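Local coordinates for protein dinoflagellate luciferase (Lingulodinium polyedrum, PDB 1VPR) that catalyses, as one of three homologous luciferase domains, the oxidation of an open tetrapyrrole luciferin by molecular oxygen with blue light emission, and is most active near pH 6.3, at residues D103-F108 and E276-P281; A147-P152 and R259-F264; F287-T292 and F300-K305. All coordinates share one frame; numbering follows the deposited sequence.

Interaction 1: D103-F108 and E276-P281; sequences DRTLCF and ERRAFP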
loop_
_atom_site.group_PDB
_atom_site.type_symbol
_atom_site.label_atom_id
_atom_site.label_comp_id
_atom_site.label_asym_id
_atom_site.label_seq_id
_atom_site.Cartn_x
_atom_site.Cartn_y
_atom_site.Cartn_z
ATOM N N ASP A 103 21.226 6.286 -6.807
ATOM C CA ASP A 103 20.558 7.479 -6.306
ATOM C C ASP A 103 20.870 7.743 -4.838
ATOM O O ASP A 103 20.524 6.950 -3.970
ATOM C CB ASP A 103 19.038 7.364 -6.492
ATOM C CG ASP A 103 18.325 8.704 -6.352
ATOM O OD1 ASP A 103 18.869 9.620 -5.683
ATOM O OD2 ASP A 103 17.204 8.843 -6.904
ATOM N N ARG A 104 21.497 8.878 -4.561
ATOM C CA ARG A 104 21.857 9.224 -3.190
ATOM C C ARG A 104 20.934 10.284 -2.604
ATOM O O ARG A 104 21.262 10.902 -1.594
ATOM C CB ARG A 104 23.321 9.713 -3.136
ATOM C CG ARG A 104 24.352 8.706 -3.680
ATOM C CD ARG A 104 24.220 7.328 -3.039
ATOM N NE ARG A 104 25.097 6.357 -3.693
ATOM C CZ ARG A 104 24.910 5.036 -3.681
ATOM N NH1 ARG A 104 23.868 4.509 -3.038
ATOM N NH2 ARG A 104 25.759 4.238 -4.329
ATOM N N THR A 105 19.779 10.492 -3.223
ATOM C CA THR A 105 18.842 11.499 -2.717
ATOM C C THR A 105 17.669 10.866 -1.984
ATOM O O THR A 105 16.673 11.537 -1.724
ATOM C CB THR A 105 18.247 12.374 -3.862
ATOM O OG1 THR A 105 17.426 11.551 -4.697
ATOM C CG2 THR A 105 19.368 13.004 -4.740
ATOM N N LEU A 106 17.777 9.585 -1.645
ATOM C CA LEU A 106 16.681 8.900 -0.948
ATOM C C LEU A 106 16.436 9.388 0.469
ATOM O O LEU A 106 17.352 9.867 1.144
ATOM C CB LEU A 106 16.927 7.402 -0.916
ATOM C CG LEU A 106 16.783 6.756 -2.274
ATOM C CD1 LEU A 106 17.353 5.357 -2.183
ATOM C CD2 LEU A 106 15.315 6.729 -2.679
ATOM N N CYS A 107 15.183 9.251 0.898
ATOM C CA CYS A 107 14.723 9.663 2.218
ATOM C C CYS A 107 15.504 8.984 3.321
ATOM O O CYS A 107 16.219 8.006 3.086
ATOM C CB CYS A 107 13.231 9.319 2.380
ATOM S SG CYS A 107 12.895 7.533 2.112
ATOM N N PHE A 108 15.351 9.516 4.527
ATOM C CA PHE A 108 16.013 8.995 5.732
ATOM C C PHE A 108 17.533 8.925 5.548
ATOM O O PHE A 108 18.187 8.044 6.100
ATOM C CB PHE A 108 15.475 7.602 6.089
ATOM C CG PHE A 108 14.058 7.605 6.627
ATOM C CD1 PHE A 108 12.986 7.327 5.791
ATOM C CD2 PHE A 108 13.806 7.898 7.976
ATOM C CE1 PHE A 108 11.672 7.340 6.279
ATOM C CE2 PHE A 108 12.493 7.914 8.475
ATOM C CZ PHE A 108 11.422 7.632 7.617
ATOM N N GLU A 276 9.448 5.988 0.417
ATOM C CA GLU A 276 9.200 7.264 -0.243
ATOM C C GLU A 276 8.541 6.997 -1.585
ATOM O O GLU A 276 8.694 5.896 -2.164
ATOM C CB GLU A 276 10.491 8.078 -0.488
ATOM C CG GLU A 276 11.511 7.473 -1.457
ATOM C CD GLU A 276 12.372 8.553 -2.081
ATOM O OE1 GLU A 276 13.129 9.202 -1.319
ATOM O OE2 GLU A 276 12.277 8.781 -3.321
ATOM N N ARG A 277 7.774 7.983 -2.060
ATOM C CA ARG A 277 7.183 7.931 -3.398
ATOM C C ARG A 277 7.486 9.297 -3.959
ATOM O O ARG A 277 7.208 10.296 -3.299
ATOM C CB ARG A 277 5.669 7.739 -3.393
ATOM C CG ARG A 277 5.215 6.280 -3.172
ATOM C CD ARG A 277 3.713 6.203 -2.881
ATOM N NE ARG A 277 3.266 4.809 -2.884
ATOM C CZ ARG A 277 2.056 4.414 -2.500
ATOM N NH1 ARG A 277 1.170 5.310 -2.089
ATOM N NH2 ARG A 277 1.739 3.116 -2.509
ATOM N N ARG A 278 8.048 9.347 -5.165
ATOM C CA ARG A 278 8.346 10.619 -5.808
ATOM C C ARG A 278 7.892 10.576 -7.255
ATOM O O ARG A 278 7.996 9.534 -7.925
ATOM C CB ARG A 278 9.851 10.957 -5.739
ATOM C CG ARG A 278 10.781 10.093 -6.565
ATOM C CD ARG A 278 12.213 10.663 -6.555
ATOM N NE ARG A 278 12.862 10.503 -5.246
ATOM C CZ ARG A 278 14.101 10.911 -4.967
ATOM N NH1 ARG A 278 14.599 10.709 -3.760
ATOM N NH2 ARG A 278 14.841 11.530 -5.890
ATOM N N ALA A 279 7.366 11.703 -7.728
ATOM C CA ALA A 279 6.903 11.825 -9.108
ATOM C C ALA A 279 7.880 12.727 -9.855
ATOM O O ALA A 279 8.292 13.753 -9.329
ATOM C CB ALA A 279 5.506 12.445 -9.148
ATOM N N PHE A 280 8.233 12.359 -11.081
ATOM C CA PHE A 280 9.170 13.163 -11.876
ATOM C C PHE A 280 8.970 12.842 -13.357
ATOM O O PHE A 280 8.480 11.771 -13.714
ATOM C CB PHE A 280 10.620 12.868 -11.444
ATOM C CG PHE A 280 10.953 11.410 -11.436
ATOM C CD1 PHE A 280 11.398 10.776 -12.598
ATOM C CD2 PHE A 280 10.752 10.644 -10.288
ATOM C CE1 PHE A 280 11.636 9.400 -12.619
ATOM C CE2 PHE A 280 10.985 9.274 -10.296
ATOM C CZ PHE A 280 11.430 8.647 -11.469
ATOM N N PRO A 281 9.345 13.769 -14.244
ATOM C CA PRO A 281 9.172 13.527 -15.675
ATOM C C PRO A 281 10.327 12.777 -16.337
ATOM O O PRO A 281 11.475 12.834 -15.870
ATOM C CB PRO A 281 9.012 14.941 -16.226
ATOM C CG PRO A 281 10.027 15.698 -15.398
ATOM C CD PRO A 281 9.791 15.153 -13.987
#
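Thr-105 OG1 is gripped by a guanidinium on one hand and a carboxylate on the other. The guanidinium of Arg-278 meets it in plane, NH2 at 2.8 Å and NH1 at 3.1 Å, while the hydroxyl itself donates to Asp-103 OD1, 2.6 Å away. A chi1 of 66°, between the backbone N and the carbonyl carbon, places OG1 where it can accept two N-H groups and still donate to the aspartate. NH1 also bonds to Thr-105 O at 3.0 Å, approaching from above the carbonyl plane. Asp-103 OD1 accepts the Thr-105 backbone N as well, an Asx turn in the loop that leads into helix 107-111. On strand 276-281, Glu-276 braces the arginine: NE meets the syn lone pair of OE2 at 2.6 Å. OE1 of the same carboxylate receives Cys-107 N at 3.0 Å, and Leu-106 CD2 lies against CD, its side chain crossing the glutamate at about a right angle. Asp-103 OD2 adds only a long charge contact over one guanidinium face; its stronger partner is Arg-289 on the neighbouring strand, as Arg-259 is a second partner for Glu-276. Three arginines thus crowd two carboxylates, which probably offset the repulsion among them and are likely to stay ionised.

Interaction 2: A147-P152 and R259-F264; sequences AGLPEP and RKIGFF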
loop_
_atom_site.group_PDB
_atom_site.type_symbol
_atom_site.label_atom_id
_atom_site.label_comp_id
_atom_site.label_asym_id
_atom_site.label_seq_id
_atom_site.Cartn_x
_atom_site.Cartn_y
_atom_site.Cartn_z
ATOM N N ALA A 147 13.411 8.027 13.380
ATOM C CA ALA A 147 14.357 9.145 13.323
ATOM C C ALA A 147 14.565 9.605 11.882
ATOM O O ALA A 147 14.709 8.770 10.986
ATOM C CB ALA A 147 15.725 8.705 13.914
ATOM N N GLY A 148 14.594 10.921 11.657
ATOM C CA GLY A 148 14.809 11.428 10.303
ATOM C C GLY A 148 13.542 11.670 9.497
ATOM O O GLY A 148 13.606 12.134 8.359
ATOM N N LEU A 149 12.380 11.352 10.060
ATOM C CA LEU A 149 11.147 11.603 9.323
ATOM C C LEU A 149 10.852 13.096 9.373
ATOM O O LEU A 149 10.842 13.693 10.444
ATOM C CB LEU A 149 9.968 10.833 9.938
ATOM C CG LEU A 149 8.625 10.998 9.212
ATOM C CD1 LEU A 149 8.683 10.290 7.866
ATOM C CD2 LEU A 149 7.494 10.426 10.074
ATOM N N PRO A 150 10.618 13.727 8.212
ATOM C CA PRO A 150 10.322 15.157 8.251
ATOM C C PRO A 150 9.002 15.404 8.955
ATOM O O PRO A 150 8.127 14.537 8.962
ATOM C CB PRO A 150 10.269 15.545 6.776
ATOM C CG PRO A 150 9.856 14.242 6.087
ATOM C CD PRO A 150 10.694 13.230 6.827
ATOM N N GLU A 151 8.866 16.580 9.564
ATOM C CA GLU A 151 7.640 16.943 10.260
ATOM C C GLU A 151 6.652 17.423 9.217
ATOM O O GLU A 151 7.046 17.815 8.112
ATOM C CB GLU A 151 7.914 18.028 11.303
ATOM C CG GLU A 151 8.834 17.511 12.398
ATOM C CD GLU A 151 9.151 18.542 13.467
ATOM O OE1 GLU A 151 8.934 19.743 13.223
ATOM O OE2 GLU A 151 9.627 18.140 14.547
ATOM N N PRO A 152 5.356 17.388 9.542
ATOM C CA PRO A 152 4.361 17.833 8.561
ATOM C C PRO A 152 4.150 19.350 8.580
ATOM O O PRO A 152 4.643 20.040 9.468
ATOM C CB PRO A 152 3.114 17.069 8.985
ATOM C CG PRO A 152 3.236 17.085 10.497
ATOM C CD PRO A 152 4.714 16.815 10.741
ATOM N N ARG A 259 7.277 14.709 -3.570
ATOM C CA ARG A 259 7.701 13.508 -2.878
ATOM C C ARG A 259 6.983 13.263 -1.566
ATOM O O ARG A 259 6.744 14.181 -0.795
ATOM C CB ARG A 259 9.235 13.547 -2.602
ATOM C CG ARG A 259 9.710 12.297 -1.871
ATOM C CD ARG A 259 11.231 12.141 -1.820
ATOM N NE ARG A 259 11.866 13.264 -1.146
ATOM C CZ ARG A 259 13.072 13.198 -0.594
ATOM N NH1 ARG A 259 13.754 12.058 -0.636
ATOM N NH2 ARG A 259 13.599 14.273 -0.026
ATOM N N LYS A 260 6.627 12.013 -1.314
ATOM C CA LYS A 260 6.021 11.652 -0.037
ATOM C C LYS A 260 7.050 10.795 0.678
ATOM O O LYS A 260 7.778 10.014 0.040
ATOM C CB LYS A 260 4.763 10.790 -0.208
ATOM C CG LYS A 260 3.594 11.462 -0.885
ATOM C CD LYS A 260 2.378 10.534 -0.734
ATOM C CE LYS A 260 2.632 9.164 -1.411
ATOM N NZ LYS A 260 1.437 8.302 -1.296
ATOM N N ILE A 261 7.122 10.935 1.989
ATOM C CA ILE A 261 8.049 10.137 2.804
ATOM C C ILE A 261 7.245 9.560 3.961
ATOM O O ILE A 261 6.491 10.270 4.633
ATOM C CB ILE A 261 9.212 10.989 3.366
ATOM C CG1 ILE A 261 10.016 11.577 2.210
ATOM C CG2 ILE A 261 10.127 10.104 4.238
ATOM C CD1 ILE A 261 11.127 12.518 2.650
ATOM N N GLY A 262 7.400 8.270 4.209
ATOM C CA GLY A 262 6.616 7.661 5.276
ATOM C C GLY A 262 7.226 6.394 5.815
ATOM O O GLY A 262 8.390 6.073 5.551
ATOM N N PHE A 263 6.448 5.661 6.578
ATOM C CA PHE A 263 6.944 4.420 7.147
ATOM C C PHE A 263 5.728 3.602 7.508
ATOM O O PHE A 263 4.631 4.159 7.660
ATOM C CB PHE A 263 7.740 4.697 8.425
ATOM C CG PHE A 263 6.925 5.312 9.504
ATOM C CD1 PHE A 263 6.675 6.691 9.511
ATOM C CD2 PHE A 263 6.363 4.517 10.501
ATOM C CE1 PHE A 263 5.882 7.258 10.496
ATOM C CE2 PHE A 263 5.557 5.084 11.493
ATOM C CZ PHE A 263 5.322 6.436 11.494
ATOM N N PHE A 264 5.919 2.291 7.648
ATOM C CA PHE A 264 4.834 1.397 8.027
ATOM C C PHE A 264 5.375 0.380 9.004
ATOM O O PHE A 264 6.361 -0.275 8.713
ATOM C CB PHE A 264 4.258 0.640 6.821
ATOM C CG PHE A 264 3.502 1.506 5.873
ATOM C CD1 PHE A 264 4.162 2.222 4.895
ATOM C CD2 PHE A 264 2.132 1.683 6.027
ATOM C CE1 PHE A 264 3.476 3.120 4.085
ATOM C CE2 PHE A 264 1.439 2.572 5.222
ATOM C CZ PHE A 264 2.110 3.297 4.253
#
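This is an apolar contact, without a hydrogen bond between its two segments, in which the irregular segment 147-152 packs on strand 259-264 of the large antiparallel sheet. Leu-149 carries it by spreading its two methyl groups over successive residues of the strand that face the loop. CD1 lies 3.9 Å from Ile-261 CG2 and equally near the carbonyl oxygen of Ile-261, and it also approaches the backbone of Gly-262 at CA. CD2 goes to Phe-263, touching CE1 at 3.6 Å, and the leucine and phenylalanine side chains cross at about a right angle. Leu-149 CG is anti to the backbone N (chi1 -178°), which extends the branch point from the loop toward the strand. Pro-150 adds the edge of its ring: CG meets Ile-261 CD1 at 4.0 Å, and CD lies near CG2 of the same isoleucine. Ile-261 CD1 also rests 3.8 Å above the plane of the Arg-259 guanidinium, over its centre, so the apolar patch borders directly on a charged one. Phe-108 of helix 107-111 touches both Leu-149 and Ile-261, while Val-253 of the adjacent strand also meets the leucine. Beyond the patch, Pro-150 O is bonded to Tyr-339 OH. The contact thus lays the long connection between helix 120-126 and strand 163-169 against the barrel wall, consistent with the calycin fold of the catalytic domain.

Interaction 3: F287-T292 and F300-K305; sequences FMRQAT and FVFYVK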
loop_
_atom_site.group_PDB
_atom_site.type_symbol
_atom_site.label_atom_id
_atom_site.label_comp_id
_atom_site.label_asym_id
_atom_site.label_seq_id
_atom_site.Cartn_x
_atom_site.Cartn_y
_atom_site.Cartn_z
ATOM N N PHE A 287 6.584 9.792 -14.243
ATOM C CA PHE A 287 6.739 8.524 -13.573
ATOM C C PHE A 287 6.706 8.715 -12.064
ATOM O O PHE A 287 6.897 9.818 -11.556
ATOM C CB PHE A 287 8.084 7.857 -13.930
ATOM C CG PHE A 287 8.099 7.171 -15.270
ATOM C CD1 PHE A 287 8.145 7.912 -16.454
ATOM C CD2 PHE A 287 8.083 5.785 -15.348
ATOM C CE1 PHE A 287 8.176 7.275 -17.682
ATOM C CE2 PHE A 287 8.110 5.143 -16.578
ATOM C CZ PHE A 287 8.157 5.886 -17.743
HETATM N N MSE A 288 6.466 7.623 -11.356
HETATM C CA MSE A 288 6.477 7.657 -9.917
HETATM C C MSE A 288 7.365 6.515 -9.483
HETATM O O MSE A 288 7.190 5.388 -9.943
HETATM C CB MSE A 288 5.067 7.452 -9.318
HETATM C CG MSE A 288 5.142 7.170 -7.821
HETATM SE SE MSE A 288 3.408 7.027 -6.941
HETATM C CE MSE A 288 3.109 8.837 -6.726
ATOM N N ARG A 289 8.323 6.797 -8.609
ATOM C CA ARG A 289 9.169 5.743 -8.106
ATOM C C ARG A 289 8.899 5.567 -6.630
ATOM O O ARG A 289 8.959 6.514 -5.854
ATOM C CB ARG A 289 10.667 6.034 -8.309
ATOM C CG ARG A 289 11.546 4.870 -7.808
ATOM C CD ARG A 289 13.048 5.218 -7.809
ATOM N NE ARG A 289 13.366 6.285 -6.849
ATOM C CZ ARG A 289 14.483 7.019 -6.889
ATOM N NH1 ARG A 289 14.696 7.964 -5.985
ATOM N NH2 ARG A 289 15.386 6.818 -7.844
ATOM N N GLN A 290 8.581 4.337 -6.256
ATOM C CA GLN A 290 8.324 3.985 -4.863
ATOM C C GLN A 290 9.547 3.201 -4.371
ATOM O O GLN A 290 9.974 2.248 -5.019
ATOM C CB GLN A 290 7.084 3.093 -4.810
ATOM C CG GLN A 290 6.687 2.576 -3.440
ATOM C CD GLN A 290 5.412 1.774 -3.509
ATOM O OE1 GLN A 290 4.366 2.280 -3.935
ATOM N NE2 GLN A 290 5.488 0.511 -3.097
ATOM N N ALA A 291 10.112 3.590 -3.231
ATOM C CA ALA A 291 11.278 2.904 -2.705
ATOM C C ALA A 291 11.006 2.553 -1.248
ATOM O O ALA A 291 10.827 3.450 -0.412
ATOM C CB ALA A 291 12.530 3.821 -2.821
ATOM N N THR A 292 10.983 1.257 -0.955
ATOM C CA THR A 292 10.724 0.755 0.393
ATOM C C THR A 292 11.950 0.034 0.943
ATOM O O THR A 292 12.540 -0.801 0.259
ATOM C CB THR A 292 9.574 -0.240 0.385
ATOM O OG1 THR A 292 8.454 0.340 -0.293
ATOM C CG2 THR A 292 9.159 -0.591 1.810
ATOM N N PHE A 300 12.191 -1.427 -5.114
ATOM C CA PHE A 300 11.598 -0.374 -5.941
ATOM C C PHE A 300 10.362 -0.793 -6.743
ATOM O O PHE A 300 10.276 -1.918 -7.240
ATOM C CB PHE A 300 12.618 0.181 -6.960
ATOM C CG PHE A 300 13.820 0.831 -6.340
ATOM C CD1 PHE A 300 15.006 0.109 -6.157
ATOM C CD2 PHE A 300 13.764 2.152 -5.919
ATOM C CE1 PHE A 300 16.108 0.701 -5.563
ATOM C CE2 PHE A 300 14.868 2.755 -5.320
ATOM C CZ PHE A 300 16.036 2.030 -5.142
ATOM N N VAL A 301 9.397 0.125 -6.841
ATOM C CA VAL A 301 8.199 -0.096 -7.644
ATOM C C VAL A 301 8.139 1.149 -8.520
ATOM O O VAL A 301 8.316 2.270 -8.021
ATOM C CB VAL A 301 6.888 -0.192 -6.776
ATOM C CG1 VAL A 301 5.670 -0.357 -7.701
ATOM C CG2 VAL A 301 6.975 -1.385 -5.833
ATOM N N PHE A 302 7.946 0.967 -9.827
ATOM C CA PHE A 302 7.830 2.107 -10.745
ATOM C C PHE A 302 6.461 2.101 -11.393
ATOM O O PHE A 302 5.955 1.028 -11.779
ATOM C CB PHE A 302 8.882 2.058 -11.865
ATOM C CG PHE A 302 10.280 2.383 -11.408
ATOM C CD1 PHE A 302 11.071 1.411 -10.808
ATOM C CD2 PHE A 302 10.794 3.663 -11.568
ATOM C CE1 PHE A 302 12.356 1.707 -10.375
ATOM C CE2 PHE A 302 12.077 3.967 -11.144
ATOM C CZ PHE A 302 12.858 2.986 -10.546
ATOM N N TYR A 303 5.876 3.295 -11.527
ATOM C CA TYR A 303 4.559 3.476 -12.152
ATOM C C TYR A 303 4.672 4.589 -13.173
ATOM O O TYR A 303 5.476 5.527 -13.006
ATOM C CB TYR A 303 3.501 3.950 -11.141
ATOM C CG TYR A 303 3.430 3.199 -9.821
ATOM C CD1 TYR A 303 4.277 3.522 -8.756
ATOM C CD2 TYR A 303 2.458 2.239 -9.613
ATOM C CE1 TYR A 303 4.137 2.898 -7.503
ATOM C CE2 TYR A 303 2.303 1.612 -8.362
ATOM C CZ TYR A 303 3.143 1.954 -7.316
ATOM O OH TYR A 303 2.942 1.372 -6.075
ATOM N N VAL A 304 3.865 4.511 -14.220
ATOM C CA VAL A 304 3.849 5.574 -15.216
ATOM C C VAL A 304 2.444 6.200 -15.144
ATOM O O VAL A 304 1.442 5.494 -14.982
ATOM C CB VAL A 304 4.165 5.049 -16.647
ATOM C CG1 VAL A 304 3.114 4.007 -17.098
ATOM C CG2 VAL A 304 4.193 6.223 -17.618
ATOM N N LYS A 305 2.362 7.524 -15.225
ATOM C CA LYS A 305 1.068 8.190 -15.128
ATOM C C LYS A 305 0.281 8.095 -16.445
ATOM O O LYS A 305 0.717 8.606 -17.484
ATOM C CB LYS A 305 1.261 9.653 -14.731
ATOM C CG LYS A 305 0.044 10.202 -14.015
ATOM C CD LYS A 305 0.134 11.680 -13.752
ATOM C CE LYS A 305 -1.021 12.087 -12.871
ATOM N NZ LYS A 305 -0.941 13.543 -12.516
#
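Arg-289 and Phe-302 lie side by side on the two strands of a beta hairpin, 285-294 and 297-307, in the antiparallel barrel sheet of the catalytic domain. They form a non-hydrogen-bonded pair, and the arginine can be followed outward from the backbone. CB lies 3.8 Å from Phe-302 CE2. CG is anti to the backbone N (chi1 -178°) and stands over one face of that ring, offset toward the rim, 3.9 Å from the centroid in a CH-pi contact. CD touches both aromatic neighbours, Phe-302 at CZ and Phe-300 at CD2. Here the chain bends (chi3 65°), NE passes near Phe-300 CE2, and that same CE2 lies over one face of the guanidinium, the two planes inclined at 55°. NH1 ends in a salt bridge with Asp-103 OD2, on the loop before helix 107-111. On the same side of the sheet Ala-291 CB packs on Phe-300, and Val-304 CG2 lies over the ring of Phe-287, while Leu-96 of helix 87-100 touches Phe-287 and Phe-302. The opposite side carries Met-288, a selenomethionine, whose SE lies oblique to the Tyr-303 ring, 4.7 Å from its centroid. Two reciprocal pairs of backbone bonds set the register, Met-288 with Tyr-303 and Gln-290 with Val-301. Beside them, Tyr-303 OH donates to Gln-290 OE1 at 2.7 Å, from above the amide plane, and the same oxygen accepts Arg-277 NE.

All three contacts engage one antiparallel sheet, in which strands 259-266, 271-282, 285-294 and 297-307 are consecutive neighbours. Interaction 3 joins two of these strands by regular pairing and is buried; interactions 1 and 2 instead attach loop segments to the sheet. Interaction 2 is also buried but wholly apolar, whereas interaction 1 is only partly buried and built largely of salt bridges and hydrogen bonds. Interaction 1 stands between the others, and salt bridges run from it to a strand of each. Interactions 2 and 3, with centres about 17 Å apart, do not touch; strand 271-282 of interaction 1 lies between their strands in the sheet.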